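Local atomic coordinates of alginate lyase (Chitinophaga sp. MD30, PDB entry 6KCW), a protein that cleaves alginate as a lyase of polysaccharide lyase family 36, by a mechanism proposed to use lysine as both catalytic base and catalytic acid. Residues L60-L74 with Q203-R215. Residues are numbered along the deposited sequence; the frame is centred on the assembly and turned at random.
Sequences LISNIDVSDGTEYEL and QRLIKNMTFHTFR
Met-209 meets Ile-64 and Leu-74 in the apolar centre: CE of Met-209 lies 3.6 Å from Ile-64 CD1, while its sulfur touches Leu-74 CD2. With CG of Met-209 anti to the backbone N (chi1 175°) and a bend at chi3, the thioether reaches Leu-74 as its methyl turns to Ile-64, whose side chain lies alongside and points the same way. Ile-206 CG2 sits 3.7 Å from Tyr-72 CD2, and the Tyr-72 hydroxyl donates to a lone pair of Ser-67 O, in the carbonyl plane.

On the sheet face opposite Ile-64 and Met-209, two branches of Ile-61 meet two rings: CG2 lies 3.7 Å from the His-212 centroid and CD1 3.7 Å from that of Phe-214, both CH-pi contacts over a ring face. Thr-210 CB backs the opposite face of His-212, whose NE2 donates nearly in its ring plane to Asn-63 OD1 (2.9 Å, 164°); ND1 is hydrogen-bonded to Arg-117 NH1. A leucine in place of His-212 would probably leave Asn-63 OD1 and Arg-117 NH1 without these bonds, and the Asn-63 amide freer to turn.

Farther along, a weak salt bridge joins Asp-68 OD2 to Lys-207 NZ (3.5 Å). Paired backbone bonds at Leu-60/Thr-213 and Ser-62/Phe-211 establish antiparallel strands, and a two-residue register shift between Asp-65 and Gly-69 marks a beta bulge. Strand 71-80 then enters the second sheet, the axes of 71-74 and 206-215 approaching to 8.6 Å, a packing rather than pairing distance, as in the concanavalin-like beta-sandwich (jelly roll).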
ATOM      1  N   LEU A  60      -9.772   2.581  -5.332  1.00 39.85           N
ATOM      2  CA  LEU A  60      -9.025   3.811  -5.552  1.00 38.33           C
ATOM      3  C   LEU A  60      -7.544   3.471  -5.589  1.00 38.16           C
ATOM      4  O   LEU A  60      -6.980   3.004  -4.592  1.00 39.49           O
ATOM      5  CB  LEU A  60      -9.343   4.841  -4.462  1.00 37.69           C
ATOM      6  CG  LEU A  60      -8.449   6.082  -4.378  1.00 42.23           C
ATOM      7  CD1 LEU A  60      -8.696   6.997  -5.554  1.00 43.33           C
ATOM      8  CD2 LEU A  60      -8.678   6.829  -3.081  1.00 40.82           C
ATOM      9  N   ILE A  61      -6.922   3.703  -6.741  1.00 41.61           N
ATOM     10  CA  ILE A  61      -5.569   3.231  -7.041  1.00 40.02           C
ATOM     11  C   ILE A  61      -4.786   4.431  -7.560  1.00 43.04           C
ATOM     12  O   ILE A  61      -4.900   4.794  -8.739  1.00 41.67           O
ATOM     13  CB  ILE A  61      -5.560   2.090  -8.063  1.00 39.57           C
ATOM     14  CG1 ILE A  61      -6.401   0.908  -7.580  1.00 37.72           C
ATOM     15  CG2 ILE A  61      -4.120   1.647  -8.372  1.00 39.98           C
ATOM     16  CD1 ILE A  61      -6.248  -0.318  -8.486  1.00 37.03           C
ATOM     17  N   SER A  62      -3.999   5.059  -6.685  1.00 42.33           N
ATOM     18  CA  SER A  62      -3.239   6.244  -7.053  1.00 44.31           C
ATOM     19  C   SER A  62      -1.771   6.040  -6.711  1.00 45.46           C
ATOM     20  O   SER A  62      -1.437   5.439  -5.688  1.00 42.97           O
ATOM     21  CB  SER A  62      -3.777   7.503  -6.346  1.00 47.00           C
ATOM     22  OG  SER A  62      -3.256   8.689  -6.933  1.00 46.18           O
ATOM     23  N   ASN A  63      -0.899   6.531  -7.585  1.00 43.95           N
ATOM     24  CA  ASN A  63       0.537   6.521  -7.367  1.00 42.36           C
ATOM     25  C   ASN A  63       0.985   7.960  -7.177  1.00 42.05           C
ATOM     26  O   ASN A  63       0.870   8.771  -8.098  1.00 46.39           O
ATOM     27  CB  ASN A  63       1.257   5.871  -8.550  1.00 42.72           C
ATOM     28  CG  ASN A  63       0.706   4.503  -8.865  1.00 44.15           C
ATOM     29  OD1 ASN A  63       0.609   3.657  -7.980  1.00 46.50           O
ATOM     30  ND2 ASN A  63       0.315   4.280 -10.125  1.00 46.61           N
ATOM     31  N   ILE A  64       1.494   8.281  -5.993  1.00 47.13           N
ATOM     32  CA  ILE A  64       1.933   9.640  -5.701  1.00 43.09           C
ATOM     33  C   ILE A  64       3.423   9.732  -5.996  1.00 45.32           C
ATOM     34  O   ILE A  64       4.246   9.112  -5.317  1.00 44.54           O
ATOM     35  CB  ILE A  64       1.634  10.051  -4.260  1.00 40.51           C
ATOM     36  CG1 ILE A  64       0.139   9.962  -3.968  1.00 43.52           C
ATOM     37  CG2 ILE A  64       2.095  11.471  -4.044  1.00 45.45           C
ATOM     38  CD1 ILE A  64      -0.302   8.646  -3.389  1.00 44.28           C
ATOM     39  N   ASP A  65       3.757  10.515  -7.011  1.00 43.03           N
ATOM     40  CA  ASP A  65       5.136  10.828  -7.355  1.00 44.66           C
ATOM     41  C   ASP A  65       5.852  11.517  -6.190  1.00 45.38           C
ATOM     42  O   ASP A  65       5.477  12.620  -5.778  1.00 44.70           O
ATOM     43  CB  ASP A  65       5.108  11.733  -8.581  1.00 46.93           C
ATOM     44  CG  ASP A  65       6.382  11.719  -9.361  1.00 43.72           C
ATOM     45  OD1 ASP A  65       7.401  11.230  -8.843  1.00 44.62           O
ATOM     46  OD2 ASP A  65       6.344  12.224 -10.505  1.00 47.73           O
ATOM     47  N   VAL A  66       6.878  10.869  -5.647  1.00 41.59           N
ATOM     48  CA  VAL A  66       7.654  11.462  -4.565  1.00 43.46           C
ATOM     49  C   VAL A  66       9.069  11.697  -5.068  1.00 43.98           C
ATOM     50  O   VAL A  66       9.518  11.105  -6.053  1.00 40.40           O
ATOM     51  CB  VAL A  66       7.675  10.600  -3.287  1.00 37.74           C
ATOM     52  CG1 VAL A  66       6.259  10.278  -2.832  1.00 34.23           C
ATOM     53  CG2 VAL A  66       8.499   9.329  -3.519  1.00 37.27           C
ATOM     54  N   SER A  67       9.764  12.603  -4.393  1.00 44.10           N
ATOM     55  CA  SER A  67      11.149  12.867  -4.729  1.00 39.74           C
ATOM     56  C   SER A  67      11.943  11.576  -4.622  1.00 43.04           C
ATOM     57  O   SER A  67      11.841  10.857  -3.624  1.00 45.13           O
ATOM     58  CB  SER A  67      11.712  13.930  -3.798  1.00 42.32           C
ATOM     59  OG  SER A  67      13.101  14.059  -3.975  1.00 50.23           O
ATOM     60  N   ASP A  68      12.706  11.268  -5.670  1.00 48.33           N
ATOM     61  CA  ASP A  68      13.444  10.014  -5.720  1.00 44.76           C
ATOM     62  C   ASP A  68      14.471   9.952  -4.600  1.00 44.17           C
ATOM     63  O   ASP A  68      15.149  10.937  -4.300  1.00 44.64           O
ATOM     64  CB  ASP A  68      14.150   9.863  -7.064  1.00 45.77           C
ATOM     65  CG  ASP A  68      13.184   9.645  -8.209  1.00 51.95           C
ATOM     66  OD1 ASP A  68      11.997  10.009  -8.047  1.00 47.46           O
ATOM     67  OD2 ASP A  68      13.613   9.101  -9.263  1.00 46.90           O
ATOM     68  N   GLY A  69      14.589   8.775  -3.991  1.00 44.73           N
ATOM     69  CA  GLY A  69      15.574   8.546  -2.952  1.00 40.64           C
ATOM     70  C   GLY A  69      15.837   7.068  -2.788  1.00 40.85           C
ATOM     71  O   GLY A  69      15.174   6.223  -3.394  1.00 42.05           O
ATOM     72  N   THR A  70      16.823   6.772  -1.935  1.00 43.98           N
ATOM     73  CA  THR A  70      17.229   5.412  -1.602  1.00 41.95           C
ATOM     74  C   THR A  70      16.662   4.910  -0.283  1.00 40.20           C
ATOM     75  O   THR A  70      16.671   3.694  -0.059  1.00 35.61           O
ATOM     76  CB  THR A  70      18.758   5.312  -1.536  1.00 40.29           C
ATOM     77  OG1 THR A  70      19.259   6.254  -0.577  1.00 41.36           O
ATOM     78  CG2 THR A  70      19.362   5.617  -2.891  1.00 39.92           C
ATOM     79  N   GLU A  71      16.178   5.809   0.587  1.00 39.09           N
ATOM     80  CA  GLU A  71      15.639   5.450   1.896  1.00 38.92           C
ATOM     81  C   GLU A  71      14.370   6.227   2.182  1.00 42.78           C
ATOM     82  O   GLU A  71      14.377   7.463   2.187  1.00 43.37           O
ATOM     83  CB  GLU A  71      16.632   5.722   3.020  1.00 39.84           C
ATOM     84  CG  GLU A  71      17.539   4.571   3.293  1.00 39.33           C
ATOM     85  CD  GLU A  71      18.898   4.810   2.715  1.00 44.70           C
ATOM     86  OE1 GLU A  71      19.799   3.988   2.986  1.00 52.40           O
ATOM     87  OE2 GLU A  71      19.068   5.829   2.006  1.00 40.85           O
ATOM     88  N   TYR A  72      13.298   5.498   2.473  1.00 43.11           N
ATOM     89  CA  TYR A  72      11.983   6.088   2.646  1.00 40.11           C
ATOM     90  C   TYR A  72      11.271   5.376   3.783  1.00 40.78           C
ATOM     91  O   TYR A  72      11.580   4.230   4.124  1.00 36.87           O
ATOM     92  CB  TYR A  72      11.143   6.010   1.353  1.00 37.37           C
ATOM     93  CG  TYR A  72      10.982   7.352   0.666  1.00 38.96           C
ATOM     94  CD1 TYR A  72      10.036   8.276   1.122  1.00 41.37           C
ATOM     95  CD2 TYR A  72      11.797   7.715  -0.406  1.00 34.14           C
ATOM     96  CE1 TYR A  72       9.883   9.516   0.510  1.00 39.14           C
ATOM     97  CE2 TYR A  72      11.664   8.951  -1.023  1.00 37.37           C
ATOM     98  CZ  TYR A  72      10.697   9.848  -0.563  1.00 42.99           C
ATOM     99  OH  TYR A  72      10.545  11.084  -1.158  1.00 39.07           O
ATOM    100  N   GLU A  73      10.313   6.084   4.376  1.00 40.57           N
ATOM    101  CA  GLU A  73       9.452   5.479   5.372  1.00 38.10           C
ATOM    102  C   GLU A  73       8.106   6.162   5.299  1.00 36.09           C
ATOM    103  O   GLU A  73       7.984   7.263   4.759  1.00 40.92           O
ATOM    104  CB  GLU A  73      10.031   5.612   6.783  1.00 39.80           C
ATOM    105  CG  GLU A  73      10.063   7.046   7.224  1.00 39.98           C
ATOM    106  CD  GLU A  73      10.478   7.187   8.635  1.00 42.14           C
ATOM    107  OE1 GLU A  73      10.719   6.146   9.283  1.00 41.86           O
ATOM    108  OE2 GLU A  73      10.568   8.342   9.097  1.00 49.58           O
ATOM    109  N   LEU A  74       7.089   5.507   5.853  1.00 34.87           N
ATOM    110  CA  LEU A  74       5.825   6.196   6.072  1.00 38.99           C
ATOM    111  C   LEU A  74       5.105   5.545   7.243  1.00 37.89           C
ATOM    112  O   LEU A  74       5.451   4.442   7.679  1.00 39.85           O
ATOM    113  CB  LEU A  74       4.945   6.223   4.803  1.00 39.09           C
ATOM    114  CG  LEU A  74       4.594   4.969   3.998  1.00 34.35           C
ATOM    115  CD1 LEU A  74       3.476   4.166   4.662  1.00 33.93           C
ATOM    116  CD2 LEU A  74       4.182   5.368   2.595  1.00 40.02           C
ATOM    117  N   GLN A 203      17.210   1.988 -12.268  1.00 37.75           N
ATOM    118  CA  GLN A 203      15.859   1.809 -11.753  1.00 38.88           C
ATOM    119  C   GLN A 203      15.842   1.520 -10.251  1.00 41.34           C
ATOM    120  O   GLN A 203      14.834   1.033  -9.741  1.00 42.03           O
ATOM    121  CB  GLN A 203      15.158   0.676 -12.506  1.00 40.70           C
ATOM    122  CG  GLN A 203      14.861   0.946 -13.992  1.00 40.67           C
ATOM    123  CD  GLN A 203      13.883   2.098 -14.197  1.00 43.30           C
ATOM    124  OE1 GLN A 203      13.229   2.560 -13.254  1.00 42.72           O
ATOM    125  NE2 GLN A 203      13.793   2.578 -15.427  1.00 41.66           N
ATOM    126  N   ARG A 204      16.935   1.792  -9.529  1.00 39.19           N
ATOM    127  CA  ARG A 204      17.048   1.364  -8.134  1.00 38.09           C
ATOM    128  C   ARG A 204      16.338   2.277  -7.150  1.00 38.49           C
ATOM    129  O   ARG A 204      16.152   1.875  -5.998  1.00 40.54           O
ATOM    130  CB  ARG A 204      18.516   1.267  -7.724  1.00 36.77           C
ATOM    131  CG  ARG A 204      19.280   2.552  -7.954  1.00 34.78           C
ATOM    132  CD  ARG A 204      20.752   2.332  -7.674  1.00 39.97           C
ATOM    133  NE  ARG A 204      20.923   2.084  -6.249  1.00 44.02           N
ATOM    134  CZ  ARG A 204      21.280   3.007  -5.367  1.00 38.08           C
ATOM    135  NH1 ARG A 204      21.542   4.242  -5.763  1.00 43.87           N
ATOM    136  NH2 ARG A 204      21.378   2.685  -4.092  1.00 37.97           N
ATOM    137  N   LEU A 205      15.925   3.470  -7.568  1.00 41.49           N
ATOM    138  CA  LEU A 205      15.425   4.483  -6.648  1.00 41.79           C
ATOM    139  C   LEU A 205      13.959   4.270  -6.292  1.00 41.62           C
ATOM    140  O   LEU A 205      13.152   3.835  -7.113  1.00 43.18           O
ATOM    141  CB  LEU A 205      15.593   5.875  -7.254  1.00 39.64           C
ATOM    142  CG  LEU A 205      17.060   6.191  -7.535  1.00 42.08           C
ATOM    143  CD1 LEU A 205      17.256   7.622  -7.993  1.00 43.19           C
ATOM    144  CD2 LEU A 205      17.862   5.922  -6.298  1.00 39.26           C
ATOM    145  N   ILE A 206      13.625   4.570  -5.039  1.00 39.04           N
ATOM    146  CA  ILE A 206      12.228   4.743  -4.672  1.00 39.45           C
ATOM    147  C   ILE A 206      11.702   5.958  -5.417  1.00 41.12           C
ATOM    148  O   ILE A 206      12.238   7.066  -5.289  1.00 41.15           O
ATOM    149  CB  ILE A 206      12.062   4.911  -3.158  1.00 39.12           C
ATOM    150  CG1 ILE A 206      12.562   3.672  -2.426  1.00 36.11           C
ATOM    151  CG2 ILE A 206      10.622   5.159  -2.828  1.00 38.71           C
ATOM    152  CD1 ILE A 206      13.553   4.004  -1.384  1.00 42.61           C
ATOM    153  N   LYS A 207      10.655   5.756  -6.207  1.00 41.05           N
ATOM    154  CA  LYS A 207      10.169   6.789  -7.102  1.00 40.79           C
ATOM    155  C   LYS A 207       8.806   7.340  -6.720  1.00 41.52           C
ATOM    156  O   LYS A 207       8.560   8.529  -6.922  1.00 39.83           O
ATOM    157  CB  LYS A 207      10.117   6.261  -8.540  1.00 41.76           C
ATOM    158  CG  LYS A 207      11.475   6.265  -9.225  1.00 44.38           C
ATOM    159  CD  LYS A 207      11.382   5.721 -10.628  1.00 46.36           C
ATOM    160  CE  LYS A 207      12.519   6.267 -11.485  1.00 56.91           C
ATOM    161  NZ  LYS A 207      13.869   6.041 -10.867  1.00 48.33           N
ATOM    162  N   ASN A 208       7.906   6.523  -6.182  1.00 38.20           N
ATOM    163  CA  ASN A 208       6.643   7.098  -5.775  1.00 40.37           C
ATOM    164  C   ASN A 208       6.009   6.268  -4.669  1.00 41.31           C
ATOM    165  O   ASN A 208       6.380   5.117  -4.425  1.00 42.87           O
ATOM    166  CB  ASN A 208       5.703   7.306  -6.987  1.00 44.26           C
ATOM    167  CG  ASN A 208       5.304   6.029  -7.695  1.00 43.09           C
ATOM    168  OD1 ASN A 208       4.912   5.045  -7.070  1.00 47.61           O
ATOM    169  ND2 ASN A 208       5.345   6.066  -9.022  1.00 32.61           N
ATOM    170  N   MET A 209       5.076   6.908  -3.966  1.00 42.28           N
ATOM    171  CA  MET A 209       4.304   6.278  -2.906  1.00 40.75           C
ATOM    172  C   MET A 209       2.993   5.736  -3.478  1.00 40.31           C
ATOM    173  O   MET A 209       2.277   6.444  -4.198  1.00 39.52           O
ATOM    174  CB  MET A 209       4.044   7.282  -1.778  1.00 36.13           C
ATOM    175  CG  MET A 209       3.140   6.754  -0.690  1.00 35.73           C
ATOM    176  SD  MET A 209       2.670   7.972   0.548  1.00 46.62           S
ATOM    177  CE  MET A 209       1.684   9.116  -0.406  1.00 36.62           C
ATOM    178  N   THR A 210       2.696   4.474  -3.180  1.00 37.11           N
ATOM    179  CA  THR A 210       1.468   3.845  -3.627  1.00 35.94           C
ATOM    180  C   THR A 210       0.378   4.026  -2.584  1.00 38.08           C
ATOM    181  O   THR A 210       0.610   3.861  -1.386  1.00 36.61           O
ATOM    182  CB  THR A 210       1.667   2.352  -3.881  1.00 39.03           C
ATOM    183  OG1 THR A 210       2.056   1.708  -2.664  1.00 39.55           O
ATOM    184  CG2 THR A 210       2.739   2.110  -4.954  1.00 39.63           C
ATOM    185  N   PHE A 211      -0.816   4.365  -3.050  1.00 39.33           N
ATOM    186  CA  PHE A 211      -2.017   4.428  -2.213  1.00 40.87           C
ATOM    187  C   PHE A 211      -3.051   3.552  -2.905  1.00 42.83           C
ATOM    188  O   PHE A 211      -3.877   4.036  -3.687  1.00 44.45           O
ATOM    189  CB  PHE A 211      -2.503   5.856  -2.024  1.00 36.87           C
ATOM    190  CG  PHE A 211      -3.721   5.964  -1.158  1.00 41.82           C
ATOM    191  CD1 PHE A 211      -3.969   5.018  -0.171  1.00 40.35           C
ATOM    192  CD2 PHE A 211      -4.633   7.002  -1.333  1.00 40.40           C
ATOM    193  CE1 PHE A 211      -5.097   5.110   0.626  1.00 41.50           C
ATOM    194  CE2 PHE A 211      -5.763   7.100  -0.538  1.00 37.53           C
ATOM    195  CZ  PHE A 211      -5.998   6.150   0.437  1.00 42.09           C
ATOM    196  N   HIS A 212      -2.983   2.251  -2.638  1.00 41.55           N
ATOM    197  CA  HIS A 212      -3.819   1.271  -3.318  1.00 40.77           C
ATOM    198  C   HIS A 212      -4.849   0.722  -2.341  1.00 41.77           C
ATOM    199  O   HIS A 212      -4.482   0.150  -1.304  1.00 41.11           O
ATOM    200  CB  HIS A 212      -2.967   0.147  -3.914  1.00 42.70           C
ATOM    201  CG  HIS A 212      -2.096   0.592  -5.048  1.00 40.52           C
ATOM    202  ND1 HIS A 212      -1.377  -0.287  -5.821  1.00 36.76           N
ATOM    203  CD2 HIS A 212      -1.831   1.826  -5.538  1.00 41.64           C
ATOM    204  CE1 HIS A 212      -0.701   0.384  -6.737  1.00 38.20           C
ATOM    205  NE2 HIS A 212      -0.955   1.669  -6.582  1.00 36.99           N
ATOM    206  N   THR A 213      -6.131   0.929  -2.663  1.00 41.40           N
ATOM    207  CA  THR A 213      -7.259   0.359  -1.925  1.00 38.88           C
ATOM    208  C   THR A 213      -8.173  -0.295  -2.949  1.00 41.97           C
ATOM    209  O   THR A 213      -9.015   0.380  -3.549  1.00 42.80           O
ATOM    210  CB  THR A 213      -8.018   1.409  -1.135  1.00 38.29           C
ATOM    211  OG1 THR A 213      -7.098   2.195  -0.364  1.00 45.58           O
ATOM    212  CG2 THR A 213      -9.017   0.735  -0.198  1.00 37.54           C
ATOM    213  N   PHE A 214      -8.005  -1.601  -3.159  1.00 43.87           N
ATOM    214  CA  PHE A 214      -8.836  -2.312  -4.120  1.00 36.73           C
ATOM    215  C   PHE A 214      -8.847  -3.798  -3.793  1.00 35.91           C
ATOM    216  O   PHE A 214      -7.948  -4.319  -3.124  1.00 36.12           O
ATOM    217  CB  PHE A 214      -8.363  -2.063  -5.553  1.00 36.30           C
ATOM    218  CG  PHE A 214      -7.018  -2.665  -5.885  1.00 41.64           C
ATOM    219  CD1 PHE A 214      -5.840  -1.987  -5.592  1.00 38.35           C
ATOM    220  CD2 PHE A 214      -6.937  -3.896  -6.545  1.00 41.21           C
ATOM    221  CE1 PHE A 214      -4.608  -2.529  -5.940  1.00 41.92           C
ATOM    222  CE2 PHE A 214      -5.714  -4.448  -6.883  1.00 38.14           C
ATOM    223  CZ  PHE A 214      -4.545  -3.764  -6.583  1.00 42.57           C
ATOM    224  N   ARG A 215      -9.902  -4.465  -4.251  1.00 35.44           N
ATOM    225  CA  ARG A 215     -10.043  -5.904  -4.097  1.00 38.99           C
ATOM    226  C   ARG A 215      -9.351  -6.626  -5.251  1.00 41.13           C
ATOM    227  O   ARG A 215      -9.359  -6.156  -6.394  1.00 39.90           O
ATOM    228  CB  ARG A 215     -11.516  -6.307  -4.039  1.00 38.12           C
ATOM    229  CG  ARG A 215     -12.276  -5.784  -2.836  1.00 39.87           C
ATOM    230  CD  ARG A 215     -13.600  -6.518  -2.678  1.00 39.39           C
ATOM    231  NE  ARG A 215     -14.438  -5.907  -1.661  1.00 41.95           N
ATOM    232  CZ  ARG A 215     -14.471  -6.273  -0.380  1.00 43.02           C
ATOM    233  NH1 ARG A 215     -13.711  -7.270   0.063  1.00 41.19           N
ATOM    234  NH2 ARG A 215     -15.271  -5.642   0.458  1.00 36.76           N
TER